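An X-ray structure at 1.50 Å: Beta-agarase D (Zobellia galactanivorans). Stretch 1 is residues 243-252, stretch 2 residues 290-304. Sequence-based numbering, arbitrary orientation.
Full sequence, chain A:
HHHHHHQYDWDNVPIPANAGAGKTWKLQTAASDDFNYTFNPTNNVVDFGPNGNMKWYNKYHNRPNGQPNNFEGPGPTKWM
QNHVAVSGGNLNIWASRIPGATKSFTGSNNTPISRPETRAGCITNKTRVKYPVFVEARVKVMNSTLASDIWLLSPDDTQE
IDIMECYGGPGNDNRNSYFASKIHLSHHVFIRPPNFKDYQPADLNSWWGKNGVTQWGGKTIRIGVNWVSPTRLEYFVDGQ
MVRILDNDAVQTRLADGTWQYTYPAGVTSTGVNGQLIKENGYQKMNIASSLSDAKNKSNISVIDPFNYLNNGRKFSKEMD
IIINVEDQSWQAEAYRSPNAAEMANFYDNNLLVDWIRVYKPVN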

# COMPACT_ATOMS: atom_id res chain seq x y z
N ARG A 243 10.82 4.07 8.53
CA ARG A 243 10.46 2.84 9.22
C ARG A 243 11.26 1.65 8.69
O ARG A 243 11.56 1.57 7.51
N ILE A 244 11.61 0.73 9.59
CA ILE A 244 12.20 -0.54 9.21
C ILE A 244 11.44 -1.65 9.93
O ILE A 244 11.18 -1.53 11.15
N LEU A 245 11.07 -2.71 9.20
CA LEU A 245 10.62 -3.97 9.79
C LEU A 245 11.72 -4.96 9.52
O LEU A 245 12.16 -5.13 8.38
N ASP A 246 12.22 -5.59 10.57
CA ASP A 246 13.32 -6.53 10.39
C ASP A 246 13.07 -7.76 11.23
O ASP A 246 13.47 -7.82 12.42
N ASN A 247 12.42 -8.74 10.60
CA ASN A 247 12.13 -10.06 11.18
C ASN A 247 11.14 -10.02 12.36
O ASN A 247 9.97 -10.42 12.21
N ASP A 248 11.59 -9.54 13.52
CA ASP A 248 10.79 -9.56 14.75
C ASP A 248 10.87 -8.24 15.52
O ASP A 248 10.48 -8.17 16.68
N ALA A 249 11.37 -7.20 14.83
CA ALA A 249 11.60 -5.89 15.44
C ALA A 249 11.27 -4.79 14.46
O ALA A 249 11.26 -4.99 13.24
N VAL A 250 11.02 -3.61 15.02
CA VAL A 250 10.58 -2.46 14.24
C VAL A 250 11.36 -1.24 14.71
O VAL A 250 11.70 -1.11 15.89
N GLN A 251 11.66 -0.34 13.78
CA GLN A 251 12.09 1.00 14.17
C GLN A 251 11.30 1.98 13.33
O GLN A 251 11.07 1.74 12.14
N THR A 252 10.82 3.05 13.96
CA THR A 252 10.06 4.05 13.20
C THR A 252 10.31 5.45 13.69
O THR A 252 10.62 5.68 14.87
N SER A 290 17.76 -0.03 20.39
CA SER A 290 18.36 -0.06 19.05
C SER A 290 17.61 -1.16 18.32
O SER A 290 16.84 -1.91 18.94
N LEU A 291 17.85 -1.27 17.02
CA LEU A 291 17.19 -2.33 16.26
C LEU A 291 17.72 -3.70 16.68
O LEU A 291 16.93 -4.64 16.85
N SER A 292 19.03 -3.81 16.89
CA SER A 292 19.62 -5.09 17.37
C SER A 292 19.10 -5.47 18.76
O SER A 292 18.79 -6.61 18.99
N ASP A 293 18.96 -4.49 19.65
CA ASP A 293 18.39 -4.76 20.97
C ASP A 293 16.96 -5.30 20.86
O ASP A 293 16.60 -6.26 21.54
N ALA A 294 16.15 -4.67 20.00
CA ALA A 294 14.78 -5.10 19.79
C ALA A 294 14.70 -6.54 19.24
O ALA A 294 13.94 -7.34 19.73
N LYS A 295 15.53 -6.82 18.24
CA LYS A 295 15.65 -8.17 17.67
C LYS A 295 16.08 -9.18 18.73
O LYS A 295 15.54 -10.28 18.79
N ASN A 296 17.02 -8.81 19.60
CA ASN A 296 17.44 -9.71 20.68
C ASN A 296 16.29 -10.01 21.62
O ASN A 296 16.10 -11.16 22.03
N LYS A 297 15.54 -8.98 21.99
CA LYS A 297 14.46 -9.10 22.96
C LYS A 297 13.23 -9.81 22.42
O LYS A 297 12.49 -10.45 23.17
N SER A 298 13.00 -9.68 21.12
CA SER A 298 11.74 -10.15 20.56
C SER A 298 11.70 -11.65 20.32
O SER A 298 12.68 -12.26 19.90
N ASN A 299 10.53 -12.21 20.57
CA ASN A 299 10.25 -13.61 20.27
C ASN A 299 9.02 -13.77 19.39
O ASN A 299 8.44 -14.85 19.32
N ILE A 300 8.65 -12.70 18.70
CA ILE A 300 7.41 -12.68 17.92
C ILE A 300 7.70 -12.02 16.59
O ILE A 300 8.23 -10.92 16.54
N SER A 301 7.35 -12.68 15.50
CA SER A 301 7.57 -12.10 14.18
C SER A 301 6.72 -10.87 13.94
O SER A 301 5.57 -10.81 14.37
N VAL A 302 7.31 -9.88 13.27
CA VAL A 302 6.55 -8.71 12.82
C VAL A 302 6.17 -8.87 11.34
O VAL A 302 5.49 -8.01 10.78
N ILE A 303 6.60 -9.97 10.73
CA ILE A 303 6.21 -10.31 9.35
C ILE A 303 4.98 -11.21 9.35
O ILE A 303 3.96 -10.88 8.76
N ASP A 304 5.07 -12.34 10.07
CA ASP A 304 4.04 -13.39 10.06
C ASP A 304 3.97 -13.98 11.48
O ASP A 304 4.45 -15.11 11.71

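The charged anchor of this contact is a salt bridge between Asp246 and Lys295, with Lys295 NZ donating to Asp246 OD1 at 3.0 Å. Asp246 (chi1 t) points toward the helix, whereas Lys295 leaves its backbone sideways and reaches the carboxylate by folding its chain through m, t, p and p. Water 2 extends this network: it accepts from Lys295 NZ (2.8 Å) and donates to Asp248 OD1 (2.6 Å) and Asn247 OD1 (3.0 Å), so the lysine also serves the turn between the strands.

Two further hydrogen bonds hold that turn. Ser298 OG, with chi1 t, donates to Asp248 O at 2.7 Å and accepts from Ile300 N at 3.2 Å, tying the turn to the segment that follows the helix. Val302 N donates to Asn247 O at 2.9 Å.

Apolar packing fills the remaining space. Ala249 points toward the helix, its CB lying 3.6 Å from Ala294 CB and 4.0 Å from Leu291 CD1. Leu291 (t, p) also approaches Ile244, with CD2 4.4 Å from Ile244 CG2, while its CB lies 3.5 Å from Gln251 NE2. Val302 (m) points toward the strands and packs against both Leu245 and Val250: its CG2 is 3.9 Å from Leu245 CG, and its CG1 3.7 Å from Val250 CG2. Ile303 (m, m) contributes a looser contact, CD1 to Leu245 CD2 at 4.4 Å.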

# COMPACT_ATOMS: atom_id res chain seq x y z
CB ARG A 243 8.96 2.53 9.05
CG ARG A 243 8.49 1.34 9.90
CD ARG A 243 7.02 1.44 10.12
NE ARG A 243 6.36 0.17 10.41
CZ ARG A 243 5.85 -0.18 11.59
NH1 ARG A 243 5.96 0.61 12.66
NH2 ARG A 243 5.19 -1.33 11.72
CB ILE A 244 13.70 -0.67 9.60
CG1 ILE A 244 14.51 0.52 9.07
CG2 ILE A 244 14.29 -1.98 9.04
CD1 ILE A 244 15.95 0.49 9.50
CB LEU A 245 9.32 -4.48 9.16
CG LEU A 245 8.08 -4.25 10.02
CD1 LEU A 245 7.81 -2.77 10.02
CD2 LEU A 245 6.88 -5.01 9.54
CB ASP A 246 14.66 -5.86 10.72
CG ASP A 246 15.86 -6.72 10.33
OD1 ASP A 246 15.74 -7.97 10.38
OD2 ASP A 246 16.93 -6.15 9.98
CB ASN A 247 13.43 -10.80 11.55
CG ASN A 247 13.20 -12.24 11.93
OD1 ASN A 247 13.72 -12.71 12.95
ND2 ASN A 247 12.43 -12.94 11.13
CB ASP A 248 11.15 -10.75 15.66
CG ASP A 248 12.63 -10.82 15.99
OD1 ASP A 248 13.40 -9.92 15.59
OD2 ASP A 248 13.03 -11.81 16.64
CB ALA A 249 13.05 -5.77 15.88
CB VAL A 250 9.07 -2.21 14.51
CG1 VAL A 250 8.58 -1.04 13.74
CG2 VAL A 250 8.25 -3.46 14.15
CB GLN A 251 13.61 1.21 14.04
CG GLN A 251 14.15 1.47 12.66
CD GLN A 251 15.63 1.80 12.73
OE1 GLN A 251 16.08 2.89 12.34
NE2 GLN A 251 16.40 0.86 13.22
CB THR A 252 8.56 3.62 12.88
OG1 THR A 252 7.61 4.71 12.90
CG2 THR A 252 8.13 2.39 13.61
CB SER A 290 19.85 -0.39 19.10
OG SER A 290 20.06 -1.71 19.53
CB LEU A 291 17.35 -2.10 14.75
CG LEU A 291 16.53 -3.05 13.88
CD1 LEU A 291 15.03 -2.84 14.04
CD2 LEU A 291 16.96 -2.89 12.43
CB SER A 292 21.14 -5.05 17.33
OG SER A 292 21.57 -5.06 15.98
CB ASP A 293 18.42 -3.45 21.80
CG ASP A 293 17.96 -3.65 23.23
OD1 ASP A 293 18.50 -4.54 23.93
OD2 ASP A 293 17.08 -2.88 23.66
CB ALA A 294 14.07 -4.11 18.85
CB LYS A 295 16.63 -8.17 16.50
CG LYS A 295 16.10 -7.43 15.26
CD LYS A 295 17.17 -7.17 14.17
CE LYS A 295 17.80 -8.45 13.67
NZ LYS A 295 16.86 -9.23 12.84
CB ASN A 296 18.57 -9.10 21.50
CG ASN A 296 19.88 -9.05 20.77
OD1 ASN A 296 20.78 -8.30 21.16
ND2 ASN A 296 20.01 -9.83 19.71
CB LYS A 297 14.05 -7.71 23.48
CG LYS A 297 15.08 -7.06 24.39
CD LYS A 297 14.58 -5.68 24.77
CE LYS A 297 15.54 -5.00 25.74
NZ LYS A 297 15.54 -5.70 27.06
CB SER A 298 11.45 -9.43 19.25
OG SER A 298 10.17 -9.84 18.80
CB ASN A 299 10.06 -14.40 21.56
CG ASN A 299 11.35 -14.58 22.33
OD1 ASN A 299 11.90 -15.67 22.35
ND2 ASN A 299 11.86 -13.51 22.95
CB ILE A 300 6.30 -11.89 18.65
CG1 ILE A 300 5.95 -12.58 19.97
CG2 ILE A 300 5.06 -11.72 17.75
CD1 ILE A 300 5.18 -11.72 20.94
CB SER A 301 7.26 -13.15 13.10
OG SER A 301 7.40 -12.60 11.80
CB VAL A 302 7.32 -7.38 13.04
CG1 VAL A 302 7.49 -7.10 14.53
CG2 VAL A 302 8.67 -7.36 12.33
CB ILE A 303 7.38 -11.00 8.57
CG1 ILE A 303 8.65 -10.13 8.53
CG2 ILE A 303 6.93 -11.40 7.14
CD1 ILE A 303 8.50 -8.73 7.97
CB ASP A 304 4.45 -14.45 9.03
CG ASP A 304 3.41 -15.54 8.85
OD1 ASP A 304 2.27 -15.34 9.29
OD2 ASP A 304 3.76 -16.57 8.22
O HOH W 1 9.78 -13.47 10.86
O HOH W 2 15.59 -10.98 14.55